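Local coordinates for SalCYP truncation (Salinispora tropica, PDB 7ABB), which is a truncated construct of a cytochrome P450-family protein and holds a heme c in a pocket within the chain, at residues T240-M244 / Q351-W356; M282-A288 / D301-L307; E90-L95 / W213-G217. All blocks are in the same frame, centred on the assembly; numbering follows the deposited sequence.

In the fold
Contact 1 is fully buried, whereas contacts 2 and 3 are partly buried and lie farther from the chain centre. The three join different elements: two helices of the P450 core in contact 1, neighbouring strands of the mixed sheet in contact 2, and a helix with a small beta hairpin in contact 3. The chemistry follows the setting. Contact 1 is largely apolar with one weak polar link, contact 2 is a ladder of backbone hydrogen bonds, and contact 3 combines indole packing with a charged fringe. All three touch the heme c without touching one another: contact 1 meets it with Thr240 and His243, while Arg286 and Arg92 bring hydrogen bonds from contacts 2 and 3.

Contact 1. Residues T240-M244 / Q351-W356; sequences TVNHM and QILTAW. With HEC (heme c), chain B.
In the core of the P450 fold, beside the heme, helix 238-253 (segment 240-244), the C-terminal part of what corresponds to the I-helix, crosses helix 345-362 (segment 351-356), which corresponds to the L-helix. Both segments are regular alpha-helix. Their axes approach to 10.1 Å and cross at -42°, with Met244 and Ile352 the nearest CA pair at 5.9 Å. Met244 (m, t, p) fills the gap, its CG 3.9 Å from Ile352 CG1 and its CE 3.5 Å from Ala355 CB. Thr240 CG2 lies 4.2 Å from both Gln351 CB and Ile352 CG1, and Ile352 (m, t) brings CD1 to 4.0 Å from His243 CB. Trp356 (chi1 -69°, chi2 -14°) turns its indole edge to the carbonyls, giving a weak hydrogen bond from NE1 to Met244 O (3.4 Å). Toward heme c, His243 CD2 is 3.2 Å from CBB and Thr240 OG1 3.4 Å from CAB. Apolar packing thus mainly joins the helices, while the same turn of helix 238-253 lines the heme pocket.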
loop_
_atom_site.group_PDB
_atom_site.type_symbol
_atom_site.label_atom_id
_atom_site.label_comp_id
_atom_site.label_asym_id
_atom_site.label_seq_id
_atom_site.Cartn_x
_atom_site.Cartn_y
_atom_site.Cartn_z
ATOM N N THR A 240 2.487 -1.847 -2.660
ATOM C CA THR A 240 2.184 -2.868 -3.663
ATOM C C THR A 240 3.360 -3.820 -3.827
ATOM O O THR A 240 3.179 -5.042 -3.828
ATOM C CB THR A 240 1.817 -2.218 -5.007
ATOM O OG1 THR A 240 0.770 -1.260 -4.794
ATOM C CG2 THR A 240 1.320 -3.246 -5.997
ATOM N N VAL A 241 4.574 -3.273 -3.956
ATOM C CA VAL A 241 5.768 -4.102 -4.095
ATOM C C VAL A 241 5.888 -5.039 -2.902
ATOM O O VAL A 241 6.165 -6.231 -3.065
ATOM C CB VAL A 241 7.028 -3.225 -4.234
ATOM C CG1 VAL A 241 8.315 -4.079 -4.080
ATOM C CG2 VAL A 241 7.039 -2.506 -5.553
ATOM N N ASN A 242 5.698 -4.523 -1.682
ATOM C CA ASN A 242 5.981 -5.368 -0.526
ATOM C C ASN A 242 4.890 -6.398 -0.298
ATOM O O ASN A 242 5.193 -7.484 0.211
ATOM C CB ASN A 242 6.236 -4.516 0.710
ATOM C CG ASN A 242 7.516 -3.699 0.581
ATOM O OD1 ASN A 242 8.327 -3.933 -0.332
ATOM N ND2 ASN A 242 7.715 -2.759 1.482
ATOM N N HIS A 243 3.643 -6.115 -0.693
ATOM C CA HIS A 243 2.620 -7.159 -0.705
ATOM C C HIS A 243 2.947 -8.238 -1.734
ATOM O O HIS A 243 2.786 -9.439 -1.459
ATOM C CB HIS A 243 1.237 -6.553 -0.960
ATOM C CG HIS A 243 0.518 -6.177 0.296
ATOM N ND1 HIS A 243 0.074 -7.109 1.213
ATOM C CD2 HIS A 243 0.182 -4.966 0.800
ATOM C CE1 HIS A 243 -0.533 -6.487 2.207
ATOM N NE2 HIS A 243 -0.487 -5.183 1.978
ATOM N N MET A 244 3.452 -7.837 -2.902
ATOM C CA MET A 244 3.860 -8.817 -3.900
ATOM C C MET A 244 4.957 -9.706 -3.349
ATOM O O MET A 244 4.942 -10.928 -3.544
ATOM C CB MET A 244 4.359 -8.126 -5.168
ATOM C CG MET A 244 3.276 -7.545 -6.030
ATOM S SD MET A 244 3.932 -6.641 -7.455
ATOM C CE MET A 244 4.819 -7.968 -8.251
ATOM N N GLN A 351 -2.556 -5.339 -10.080
ATOM C CA GLN A 351 -1.119 -5.543 -10.263
ATOM C C GLN A 351 -0.632 -6.810 -9.568
ATOM O O GLN A 351 0.220 -7.532 -10.123
ATOM C CB GLN A 351 -0.343 -4.349 -9.733
ATOM C CG GLN A 351 -0.516 -3.092 -10.541
ATOM C CD GLN A 351 0.260 -1.969 -9.956
ATOM O OE1 GLN A 351 1.467 -1.917 -10.110
ATOM N NE2 GLN A 351 -0.428 -1.055 -9.260
ATOM N N ILE A 352 -1.105 -7.065 -8.348
ATOM C CA ILE A 352 -0.655 -8.232 -7.593
ATOM C C ILE A 352 -1.121 -9.507 -8.273
ATOM O O ILE A 352 -0.328 -10.420 -8.539
ATOM C CB ILE A 352 -1.157 -8.144 -6.139
ATOM C CG1 ILE A 352 -0.490 -6.993 -5.431
ATOM C CG2 ILE A 352 -0.851 -9.433 -5.379
ATOM C CD1 ILE A 352 -1.215 -6.584 -4.128
ATOM N N LEU A 353 -2.413 -9.601 -8.559
ATOM C CA LEU A 353 -2.948 -10.803 -9.180
ATOM C C LEU A 353 -2.284 -11.065 -10.523
ATOM O O LEU A 353 -1.883 -12.192 -10.827
ATOM C CB LEU A 353 -4.454 -10.698 -9.339
ATOM C CG LEU A 353 -5.115 -11.883 -10.021
ATOM C CD1 LEU A 353 -4.806 -13.188 -9.292
ATOM C CD2 LEU A 353 -6.610 -11.667 -10.118
ATOM N N THR A 354 -2.183 -10.036 -11.357
ATOM C CA THR A 354 -1.618 -10.213 -12.693
ATOM C C THR A 354 -0.167 -10.662 -12.607
ATOM O O THR A 354 0.260 -11.563 -13.357
ATOM C CB THR A 354 -1.745 -8.913 -13.481
ATOM O OG1 THR A 354 -3.127 -8.560 -13.602
ATOM C CG2 THR A 354 -1.194 -9.077 -14.856
ATOM N N ALA A 355 0.617 -10.039 -11.720
ATOM C CA ALA A 355 2.023 -10.434 -11.600
ATOM C C ALA A 355 2.132 -11.878 -11.174
ATOM O O ALA A 355 2.938 -12.637 -11.729
ATOM C CB ALA A 355 2.754 -9.556 -10.603
ATOM N N TRP A 356 1.346 -12.288 -10.185
ATOM C CA TRP A 356 1.450 -13.672 -9.739
ATOM C C TRP A 356 0.938 -14.661 -10.791
ATOM O O TRP A 356 1.451 -15.788 -10.892
ATOM C CB TRP A 356 0.708 -13.865 -8.410
ATOM C CG TRP A 356 1.379 -13.168 -7.224
ATOM C CD1 TRP A 356 2.639 -12.645 -7.173
ATOM C CD2 TRP A 356 0.791 -12.935 -5.937
ATOM N NE1 TRP A 356 2.870 -12.103 -5.918
ATOM C CE2 TRP A 356 1.743 -12.254 -5.155
ATOM C CE3 TRP A 356 -0.450 -13.218 -5.397
ATOM C CZ2 TRP A 356 1.486 -11.878 -3.832
ATOM C CZ3 TRP A 356 -0.710 -12.836 -4.089
ATOM C CH2 TRP A 356 0.255 -12.178 -3.329
HETATM FE FE HEC B . -3.137 3.267 -0.939
HETATM C CHA HEC B . -4.621 5.590 1.121
HETATM C CHB HEC B . -3.047 1.084 1.700
HETATM C CHC HEC B . -1.694 0.922 -2.983
HETATM C CHD HEC B . -2.894 5.561 -3.444
HETATM N NA HEC B . -3.697 3.337 0.997
HETATM C C1A HEC B . -4.345 4.374 1.670
HETATM C C2A HEC B . -4.669 4.002 3.032
HETATM C C3A HEC B . -4.231 2.738 3.166
HETATM C C4A HEC B . -3.628 2.317 1.925
HETATM C CMA HEC B . -4.293 1.844 4.418
HETATM C CAA HEC B . -5.419 4.879 4.097
HETATM C CBA HEC B . -4.499 5.768 4.926
HETATM C CGA HEC B . -5.314 6.528 5.958
HETATM O O1A HEC B . -4.675 7.382 6.615
HETATM O O2A HEC B . -6.537 6.257 6.081
HETATM N NB HEC B . -2.444 1.399 -0.681
HETATM C C1B HEC B . -2.541 0.648 0.477
HETATM C C2B HEC B . -2.046 -0.663 0.181
HETATM C C3B HEC B . -1.698 -0.711 -1.118
HETATM C C4B HEC B . -1.916 0.579 -1.674
HETATM C CMB HEC B . -2.018 -1.764 1.260
HETATM C CAB HEC B . -1.106 -1.787 -1.992
HETATM C CBB HEC B . -1.165 -3.183 -1.463
HETATM N NC HEC B . -2.404 3.270 -2.840
HETATM C C1C HEC B . -1.938 2.165 -3.513
HETATM C C2C HEC B . -1.704 2.519 -4.888
HETATM C C3C HEC B . -2.041 3.819 -5.049
HETATM C C4C HEC B . -2.463 4.296 -3.753
HETATM C CMC HEC B . -1.194 1.535 -5.942
HETATM C CAC HEC B . -1.970 4.739 -6.280
HETATM C CBC HEC B . -1.913 4.125 -7.678
HETATM N ND HEC B . -3.634 5.193 -1.102
HETATM C C1D HEC B . -3.438 5.946 -2.260
HETATM C C2D HEC B . -3.946 7.260 -2.022
HETATM C C3D HEC B . -4.476 7.303 -0.632
HETATM C C4D HEC B . -4.263 5.961 -0.135
HETATM C CMD HEC B . -3.917 8.415 -3.030
HETATM C CAD HEC B . -5.119 8.490 0.106
HETATM C CBD HEC B . -6.611 8.406 -0.105
HETATM C CGD HEC B . -7.309 9.495 0.687
HETATM O O1D HEC B . -8.500 9.763 0.416
HETATM O O2D HEC B . -6.652 10.073 1.576
#

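Contact 2. Residues M282-A288 / D301-L307; sequences MYPGRLA and DTVLLPL. With HEC (heme c), chain B.
Strand 302-304 runs antiparallel to strand 285-288 in the mixed beta-sheet of the P450 fold, with axes 4.7 Å apart at 142°. Taken from its start, segment 301-307 first offers Asp301 O to Ala288 N (2.9 Å), while Asp301 OD2 accepts a hydrogen bond from Ser298 N. Thr302 faces Leu287 as a non-hydrogen-bonded pair (CA-CA 4.8 Å), its CA 3.5 Å from Arg286 O in a CA-H...O contact. Val303 and Arg286 form the hydrogen-bonded pair: Val303 N donates to Arg286 O (2.8 Å) and Arg286 N to Val303 O (2.9 Å). Leu304 pairs with Gly285 (CA-CA 4.5 Å), a non-hydrogen-bonded position where Leu304 CD2 comes within 3.9 Å of Gly285 CA; Leu304 CD1 is 4.2 Å from Tyr283 CD2. Past the strand, Leu305 N bonds to Pro284 O (2.8 Å), and Leu305 CD1 packs 3.9 Å from Arg286 CG. Pro306, the N-cap of helix 307-310, sets its CB 4.2 Å from Tyr283 CB, and Leu307 N closes the ladder on Met282 O (2.9 Å). Leu307 CD1 lies 4.1 Å from Met282 CB and 3.8 Å from heme CMA. On the face shared with Val303, Arg286 (m, m, t) reaches one heme propionate, NH1 to O1A at 3.0 Å and NH2 to O2A at 2.9 Å; NH1 also donates to Gly285 O (3.0 Å). Met282 SD is 3.4 Å from heme CHB. The strand pairing sets where Arg286 leaves the sheet, and the bond from NH1 to Gly285 O helps orient its guanidinium, an arrangement consistent with charge compensation of the propionate.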
loop_
_atom_site.group_PDB
_atom_site.type_symbol
_atom_site.label_atom_id
_atom_site.label_comp_id
_atom_site.label_asym_id
_atom_site.label_seq_id
_atom_site.Cartn_x
_atom_site.Cartn_y
_atom_site.Cartn_z
ATOM N N MET A 282 0.712 -1.245 7.594
ATOM C CA MET A 282 0.573 0.188 7.829
ATOM C C MET A 282 -0.095 0.463 9.168
ATOM O O MET A 282 -0.840 -0.351 9.708
ATOM C CB MET A 282 -0.243 0.850 6.722
ATOM C CG MET A 282 0.483 0.853 5.419
ATOM S SD MET A 282 -0.547 1.343 4.014
ATOM C CE MET A 282 -0.950 3.016 4.451
ATOM N N TYR A 283 0.156 1.660 9.680
ATOM C CA TYR A 283 -0.425 2.099 10.950
ATOM C C TYR A 283 -0.834 3.557 10.832
ATOM O O TYR A 283 -0.223 4.443 11.433
ATOM C CB TYR A 283 0.551 1.871 12.107
ATOM C CG TYR A 283 1.992 2.167 11.829
ATOM C CD1 TYR A 283 2.815 1.212 11.251
ATOM C CD2 TYR A 283 2.556 3.389 12.171
ATOM C CE1 TYR A 283 4.144 1.471 11.002
ATOM C CE2 TYR A 283 3.902 3.658 11.914
ATOM C CZ TYR A 283 4.683 2.691 11.332
ATOM O OH TYR A 283 6.014 2.923 11.072
ATOM N N PRO A 284 -1.881 3.832 10.064
ATOM C CA PRO A 284 -2.352 5.218 9.942
ATOM C C PRO A 284 -2.630 5.829 11.307
ATOM O O PRO A 284 -3.125 5.170 12.222
ATOM C CB PRO A 284 -3.630 5.082 9.112
ATOM C CG PRO A 284 -3.427 3.850 8.313
ATOM C CD PRO A 284 -2.689 2.915 9.248
ATOM N N GLY A 285 -2.314 7.115 11.423
ATOM C CA GLY A 285 -2.520 7.868 12.643
ATOM C C GLY A 285 -3.685 8.828 12.523
ATOM O O GLY A 285 -4.048 9.259 11.435
ATOM N N ARG A 286 -4.289 9.109 13.672
ATOM C CA ARG A 286 -5.349 10.101 13.798
ATOM C C ARG A 286 -5.147 10.889 15.084
ATOM O O ARG A 286 -4.502 10.433 16.031
ATOM C CB ARG A 286 -6.726 9.430 13.825
ATOM C CG ARG A 286 -7.065 8.595 12.588
ATOM C CD ARG A 286 -7.230 9.448 11.405
ATOM N NE ARG A 286 -7.832 8.805 10.235
ATOM C CZ ARG A 286 -7.146 8.275 9.219
ATOM N NH1 ARG A 286 -5.823 8.252 9.255
ATOM N NH2 ARG A 286 -7.806 7.814 8.161
ATOM N N LEU A 287 -5.798 12.048 15.146
ATOM C CA LEU A 287 -5.808 12.893 16.329
ATOM C C LEU A 287 -7.179 12.818 17.015
ATOM O O LEU A 287 -8.197 13.156 16.406
ATOM C CB LEU A 287 -5.476 14.329 15.940
ATOM C CG LEU A 287 -5.543 15.347 17.070
ATOM C CD1 LEU A 287 -4.516 15.001 18.139
ATOM C CD2 LEU A 287 -5.316 16.748 16.514
ATOM N N ALA A 288 -7.206 12.397 18.278
ATOM C CA ALA A 288 -8.467 12.335 19.012
ATOM C C ALA A 288 -8.967 13.745 19.306
ATOM O O ALA A 288 -8.226 14.585 19.825
ATOM C CB ALA A 288 -8.297 11.562 20.321
ATOM N N ASP A 301 -4.767 13.377 22.086
ATOM C CA ASP A 301 -3.951 12.182 21.935
ATOM C C ASP A 301 -3.822 11.797 20.473
ATOM O O ASP A 301 -4.793 11.827 19.704
ATOM C CB ASP A 301 -4.566 10.998 22.679
ATOM C CG ASP A 301 -4.379 11.065 24.192
ATOM O OD1 ASP A 301 -3.459 11.765 24.668
ATOM O OD2 ASP A 301 -5.160 10.406 24.918
ATOM N N THR A 302 -2.619 11.375 20.104
ATOM C CA THR A 302 -2.417 10.648 18.860
ATOM C C THR A 302 -2.862 9.208 19.050
ATOM O O THR A 302 -2.588 8.604 20.094
ATOM C CB THR A 302 -0.950 10.715 18.461
ATOM O OG1 THR A 302 -0.601 12.082 18.203
ATOM C CG2 THR A 302 -0.660 9.869 17.231
ATOM N N VAL A 303 -3.588 8.687 18.065
ATOM C CA VAL A 303 -4.083 7.316 18.082
ATOM C C VAL A 303 -3.640 6.629 16.799
ATOM O O VAL A 303 -3.921 7.110 15.706
ATOM C CB VAL A 303 -5.615 7.266 18.204
ATOM C CG1 VAL A 303 -6.107 5.842 18.294
ATOM C CG2 VAL A 303 -6.074 8.036 19.428
ATOM N N LEU A 304 -2.990 5.482 16.933
ATOM C CA LEU A 304 -2.591 4.695 15.774
ATOM C C LEU A 304 -3.584 3.571 15.508
ATOM O O LEU A 304 -4.140 2.968 16.437
ATOM C CB LEU A 304 -1.193 4.103 15.958
ATOM C CG LEU A 304 -0.056 5.082 16.228
ATOM C CD1 LEU A 304 1.274 4.357 16.100
ATOM C CD2 LEU A 304 -0.131 6.280 15.291
ATOM N N LEU A 305 -3.744 3.250 14.221
ATOM C CA LEU A 305 -4.721 2.286 13.722
ATOM C C LEU A 305 -3.984 1.183 12.962
ATOM O O LEU A 305 -4.090 1.086 11.730
ATOM C CB LEU A 305 -5.749 2.983 12.831
ATOM C CG LEU A 305 -6.481 4.175 13.475
ATOM C CD1 LEU A 305 -7.513 4.739 12.490
ATOM C CD2 LEU A 305 -7.126 3.781 14.745
ATOM N N PRO A 306 -3.224 0.328 13.658
ATOM C CA PRO A 306 -2.374 -0.642 12.936
ATOM C C PRO A 306 -3.198 -1.728 12.255
ATOM O O PRO A 306 -3.930 -2.483 12.903
ATOM C CB PRO A 306 -1.474 -1.216 14.037
ATOM C CG PRO A 306 -2.273 -1.003 15.303
ATOM C CD PRO A 306 -2.950 0.312 15.107
ATOM N N LEU A 307 -3.028 -1.840 10.935
ATOM C CA LEU A 307 -3.718 -2.880 10.192
ATOM C C LEU A 307 -3.214 -4.274 10.584
ATOM O O LEU A 307 -3.948 -5.257 10.434
ATOM C CB LEU A 307 -3.537 -2.637 8.686
ATOM C CG LEU A 307 -3.978 -1.244 8.203
ATOM C CD1 LEU A 307 -3.848 -1.189 6.683
ATOM C CD2 LEU A 307 -5.404 -0.937 8.654
HETATM FE FE HEC B . -3.137 3.267 -0.939
HETATM C CHA HEC B . -4.621 5.590 1.121
HETATM C CHB HEC B . -3.047 1.084 1.700
HETATM C CHC HEC B . -1.694 0.922 -2.983
HETATM C CHD HEC B . -2.894 5.561 -3.444
HETATM N NA HEC B . -3.697 3.337 0.997
HETATM C C1A HEC B . -4.345 4.374 1.670
HETATM C C2A HEC B . -4.669 4.002 3.032
HETATM C C3A HEC B . -4.231 2.738 3.166
HETATM C C4A HEC B . -3.628 2.317 1.925
HETATM C CMA HEC B . -4.293 1.844 4.418
HETATM C CAA HEC B . -5.419 4.879 4.097
HETATM C CBA HEC B . -4.499 5.768 4.926
HETATM C CGA HEC B . -5.314 6.528 5.958
HETATM O O1A HEC B . -4.675 7.382 6.615
HETATM O O2A HEC B . -6.537 6.257 6.081
HETATM N NB HEC B . -2.444 1.399 -0.681
HETATM C C1B HEC B . -2.541 0.648 0.477
HETATM C C2B HEC B . -2.046 -0.663 0.181
HETATM C C3B HEC B . -1.698 -0.711 -1.118
HETATM C C4B HEC B . -1.916 0.579 -1.674
HETATM C CMB HEC B . -2.018 -1.764 1.260
HETATM C CAB HEC B . -1.106 -1.787 -1.992
HETATM C CBB HEC B . -1.165 -3.183 -1.463
HETATM N NC HEC B . -2.404 3.270 -2.840
HETATM C C1C HEC B . -1.938 2.165 -3.513
HETATM C C2C HEC B . -1.704 2.519 -4.888
HETATM C C3C HEC B . -2.041 3.819 -5.049
HETATM C C4C HEC B . -2.463 4.296 -3.753
HETATM C CMC HEC B . -1.194 1.535 -5.942
HETATM C CAC HEC B . -1.970 4.739 -6.280
HETATM C CBC HEC B . -1.913 4.125 -7.678
HETATM N ND HEC B . -3.634 5.193 -1.102
HETATM C C1D HEC B . -3.438 5.946 -2.260
HETATM C C2D HEC B . -3.946 7.260 -2.022
HETATM C C3D HEC B . -4.476 7.303 -0.632
HETATM C C4D HEC B . -4.263 5.961 -0.135
HETATM C CMD HEC B . -3.917 8.415 -3.030
HETATM C CAD HEC B . -5.119 8.490 0.106
HETATM C CBD HEC B . -6.611 8.406 -0.105
HETATM C CGD HEC B . -7.309 9.495 0.687
HETATM O O1D HEC B . -8.500 9.763 0.416
HETATM O O2D HEC B . -6.652 10.073 1.576
#

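Contact 3. Residues E90-L95 / W213-G217; sequences EWRRRL and WEIDG. With HEC (heme c), chain B.
Glu90 extends from helix 86-95 with chi1 and chi2 both t, so that its carboxylate meets the backbone of segment 213-217: OE2 accepts from Asp216 N (2.8 Å), while OE1 takes a hydrogen bond from a water (2.5 Å) that accepts from Gly217 N (2.9 Å). The nearest CA pairs are Glu90-Ile215 (6.5 Å) and Arg94-Trp213 (7.7 Å). Arg94 (chi1 m, chi2 -109°) places NH2 3.5 Å from Glu90 OE1 in a salt bridge and 2.9 Å from Glu214 O. Segment 213-217 enters a hairpin of strands 214-215 and 218-219 with a type I' turn at Asp216-Gly217; helix 86-95 corresponds to the P450 C helix. Trp213 (chi1 -71°, chi2 5°) lies flat beneath Arg94, whose CB makes a CH-pi contact 3.4 Å from the six-membered ring centroid, and Trp213 CH2 is 3.8 Å from Leu95 CD2. Ile215 (m, m) sets CD1 4.0 Å above the five-membered ring centroid of Trp91 (chi1 -84°, chi2 104°). Arg92 (m, m, m) donates from NH1 to heme O1D (2.6 Å) and Gln341 O.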
loop_
_atom_site.group_PDB
_atom_site.type_symbol
_atom_site.label_atom_id
_atom_site.label_comp_id
_atom_site.label_asym_id
_atom_site.label_seq_id
_atom_site.Cartn_x
_atom_site.Cartn_y
_atom_site.Cartn_z
ATOM N N GLU A 90 -14.783 16.116 -2.400
ATOM C CA GLU A 90 -14.758 16.621 -3.771
ATOM C C GLU A 90 -13.512 16.145 -4.497
ATOM O O GLU A 90 -13.585 15.780 -5.674
ATOM C CB GLU A 90 -14.828 18.147 -3.797
ATOM C CG GLU A 90 -15.256 18.722 -5.145
ATOM C CD GLU A 90 -15.436 20.233 -5.112
ATOM O OE1 GLU A 90 -15.610 20.824 -6.200
ATOM O OE2 GLU A 90 -15.390 20.831 -4.014
ATOM N N TRP A 91 -12.360 16.149 -3.825
ATOM C CA TRP A 91 -11.155 15.603 -4.447
ATOM C C TRP A 91 -11.363 14.149 -4.838
ATOM O O TRP A 91 -11.001 13.735 -5.947
ATOM C CB TRP A 91 -9.965 15.700 -3.499
ATOM C CG TRP A 91 -9.297 17.013 -3.525
ATOM C CD1 TRP A 91 -9.393 17.995 -2.592
ATOM C CD2 TRP A 91 -8.405 17.497 -4.531
ATOM N NE1 TRP A 91 -8.614 19.061 -2.954
ATOM C CE2 TRP A 91 -8.000 18.785 -4.143
ATOM C CE3 TRP A 91 -7.912 16.964 -5.720
ATOM C CZ2 TRP A 91 -7.125 19.551 -4.897
ATOM C CZ3 TRP A 91 -7.049 17.728 -6.471
ATOM C CH2 TRP A 91 -6.662 19.010 -6.058
ATOM N N ARG A 92 -11.933 13.353 -3.938
ATOM C CA ARG A 92 -12.133 11.942 -4.251
ATOM C C ARG A 92 -13.101 11.779 -5.423
ATOM O O ARG A 92 -12.899 10.905 -6.275
ATOM C CB ARG A 92 -12.611 11.174 -3.017
ATOM C CG ARG A 92 -11.521 11.002 -1.947
ATOM C CD ARG A 92 -10.338 10.171 -2.423
ATOM N NE ARG A 92 -10.722 8.797 -2.748
ATOM C CZ ARG A 92 -10.436 7.736 -1.985
ATOM N NH1 ARG A 92 -9.764 7.888 -0.853
ATOM N NH2 ARG A 92 -10.833 6.521 -2.353
ATOM N N ARG A 93 -14.137 12.617 -5.500
ATOM C CA ARG A 93 -15.067 12.530 -6.627
ATOM C C ARG A 93 -14.360 12.834 -7.941
ATOM O O ARG A 93 -14.609 12.168 -8.953
ATOM C CB ARG A 93 -16.263 13.474 -6.436
ATOM C CG ARG A 93 -17.246 12.995 -5.383
ATOM C CD ARG A 93 -18.552 13.777 -5.425
ATOM N NE ARG A 93 -18.359 15.178 -5.059
ATOM C CZ ARG A 93 -18.943 15.793 -4.033
ATOM N NH1 ARG A 93 -18.684 17.076 -3.803
ATOM N NH2 ARG A 93 -19.794 15.148 -3.243
ATOM N N ARG A 94 -13.507 13.863 -7.958
ATOM C CA ARG A 94 -12.796 14.215 -9.184
ATOM C C ARG A 94 -11.825 13.119 -9.597
ATOM O O ARG A 94 -11.678 12.833 -10.794
ATOM C CB ARG A 94 -12.058 15.542 -9.007
ATOM C CG ARG A 94 -12.954 16.726 -8.589
ATOM C CD ARG A 94 -13.139 17.686 -9.657
ATOM N NE ARG A 94 -14.022 18.793 -9.275
ATOM C CZ ARG A 94 -14.717 19.509 -10.148
ATOM N NH1 ARG A 94 -14.636 19.235 -11.443
ATOM N NH2 ARG A 94 -15.495 20.496 -9.721
ATOM N N LEU A 95 -11.135 12.513 -8.626
ATOM C CA LEU A 95 -10.109 11.509 -8.912
ATOM C C LEU A 95 -10.689 10.159 -9.305
ATOM O O LEU A 95 -9.994 9.364 -9.955
ATOM C CB LEU A 95 -9.228 11.325 -7.677
ATOM C CG LEU A 95 -8.281 12.475 -7.349
ATOM C CD1 LEU A 95 -7.805 12.386 -5.914
ATOM C CD2 LEU A 95 -7.102 12.466 -8.318
ATOM N N TRP A 213 -10.371 21.612 -13.026
ATOM C CA TRP A 213 -11.015 21.271 -11.763
ATOM C C TRP A 213 -11.190 22.495 -10.880
ATOM O O TRP A 213 -10.307 23.353 -10.781
ATOM C CB TRP A 213 -10.216 20.235 -10.975
ATOM C CG TRP A 213 -10.232 18.853 -11.550
ATOM C CD1 TRP A 213 -10.804 18.464 -12.731
ATOM C CD2 TRP A 213 -9.647 17.679 -10.982
ATOM N NE1 TRP A 213 -10.613 17.126 -12.933
ATOM C CE2 TRP A 213 -9.885 16.613 -11.889
ATOM C CE3 TRP A 213 -8.929 17.422 -9.808
ATOM C CZ2 TRP A 213 -9.459 15.310 -11.638
ATOM C CZ3 TRP A 213 -8.494 16.124 -9.566
ATOM C CH2 TRP A 213 -8.756 15.083 -10.480
ATOM N N GLU A 214 -12.332 22.534 -10.211
ATOM C CA GLU A 214 -12.584 23.448 -9.107
ATOM C C GLU A 214 -12.848 22.616 -7.863
ATOM O O GLU A 214 -13.385 21.505 -7.937
ATOM C CB GLU A 214 -13.762 24.374 -9.375
ATOM C CG GLU A 214 -13.387 25.573 -10.243
ATOM C CD GLU A 214 -14.521 26.561 -10.419
ATOM O OE1 GLU A 214 -14.331 27.552 -11.150
ATOM O OE2 GLU A 214 -15.596 26.351 -9.820
ATOM N N ILE A 215 -12.419 23.146 -6.726
ATOM C CA ILE A 215 -12.688 22.548 -5.430
ATOM C C ILE A 215 -13.231 23.661 -4.555
ATOM O O ILE A 215 -12.573 24.695 -4.386
ATOM C CB ILE A 215 -11.435 21.925 -4.798
ATOM C CG1 ILE A 215 -10.893 20.788 -5.665
ATOM C CG2 ILE A 215 -11.731 21.427 -3.394
ATOM C CD1 ILE A 215 -11.734 19.510 -5.686
ATOM N N ASP A 216 -14.430 23.463 -4.018
ATOM C CA ASP A 216 -15.065 24.467 -3.166
ATOM C C ASP A 216 -15.265 25.779 -3.927
ATOM O O ASP A 216 -15.111 26.869 -3.369
ATOM C CB ASP A 216 -14.239 24.698 -1.898
ATOM C CG ASP A 216 -15.069 25.199 -0.730
ATOM O OD1 ASP A 216 -16.309 25.283 -0.846
ATOM O OD2 ASP A 216 -14.468 25.516 0.318
ATOM N N GLY A 217 -15.582 25.669 -5.221
ATOM C CA GLY A 217 -15.821 26.829 -6.061
ATOM C C GLY A 217 -14.592 27.611 -6.468
ATOM O O GLY A 217 -14.733 28.720 -6.998
HETATM FE FE HEC B . -3.137 3.267 -0.939
HETATM C CHA HEC B . -4.621 5.590 1.121
HETATM C CHB HEC B . -3.047 1.084 1.700
HETATM C CHC HEC B . -1.694 0.922 -2.983
HETATM C CHD HEC B . -2.894 5.561 -3.444
HETATM N NA HEC B . -3.697 3.337 0.997
HETATM C C1A HEC B . -4.345 4.374 1.670
HETATM C C2A HEC B . -4.669 4.002 3.032
HETATM C C3A HEC B . -4.231 2.738 3.166
HETATM C C4A HEC B . -3.628 2.317 1.925
HETATM C CMA HEC B . -4.293 1.844 4.418
HETATM C CAA HEC B . -5.419 4.879 4.097
HETATM C CBA HEC B . -4.499 5.768 4.926
HETATM C CGA HEC B . -5.314 6.528 5.958
HETATM O O1A HEC B . -4.675 7.382 6.615
HETATM O O2A HEC B . -6.537 6.257 6.081
HETATM N NB HEC B . -2.444 1.399 -0.681
HETATM C C1B HEC B . -2.541 0.648 0.477
HETATM C C2B HEC B . -2.046 -0.663 0.181
HETATM C C3B HEC B . -1.698 -0.711 -1.118
HETATM C C4B HEC B . -1.916 0.579 -1.674
HETATM C CMB HEC B . -2.018 -1.764 1.260
HETATM C CAB HEC B . -1.106 -1.787 -1.992
HETATM C CBB HEC B . -1.165 -3.183 -1.463
HETATM N NC HEC B . -2.404 3.270 -2.840
HETATM C C1C HEC B . -1.938 2.165 -3.513
HETATM C C2C HEC B . -1.704 2.519 -4.888
HETATM C C3C HEC B . -2.041 3.819 -5.049
HETATM C C4C HEC B . -2.463 4.296 -3.753
HETATM C CMC HEC B . -1.194 1.535 -5.942
HETATM C CAC HEC B . -1.970 4.739 -6.280
HETATM C CBC HEC B . -1.913 4.125 -7.678
HETATM N ND HEC B . -3.634 5.193 -1.102
HETATM C C1D HEC B . -3.438 5.946 -2.260
HETATM C C2D HEC B . -3.946 7.260 -2.022
HETATM C C3D HEC B . -4.476 7.303 -0.632
HETATM C C4D HEC B . -4.263 5.961 -0.135
HETATM C CMD HEC B . -3.917 8.415 -3.030
HETATM C CAD HEC B . -5.119 8.490 0.106
HETATM C CBD HEC B . -6.611 8.406 -0.105
HETATM C CGD HEC B . -7.309 9.495 0.687
HETATM O O1D HEC B . -8.500 9.763 0.416
HETATM O O2D HEC B . -6.652 10.073 1.576
HETATM O O HOH W 1 -16.405 23.148 -6.431
#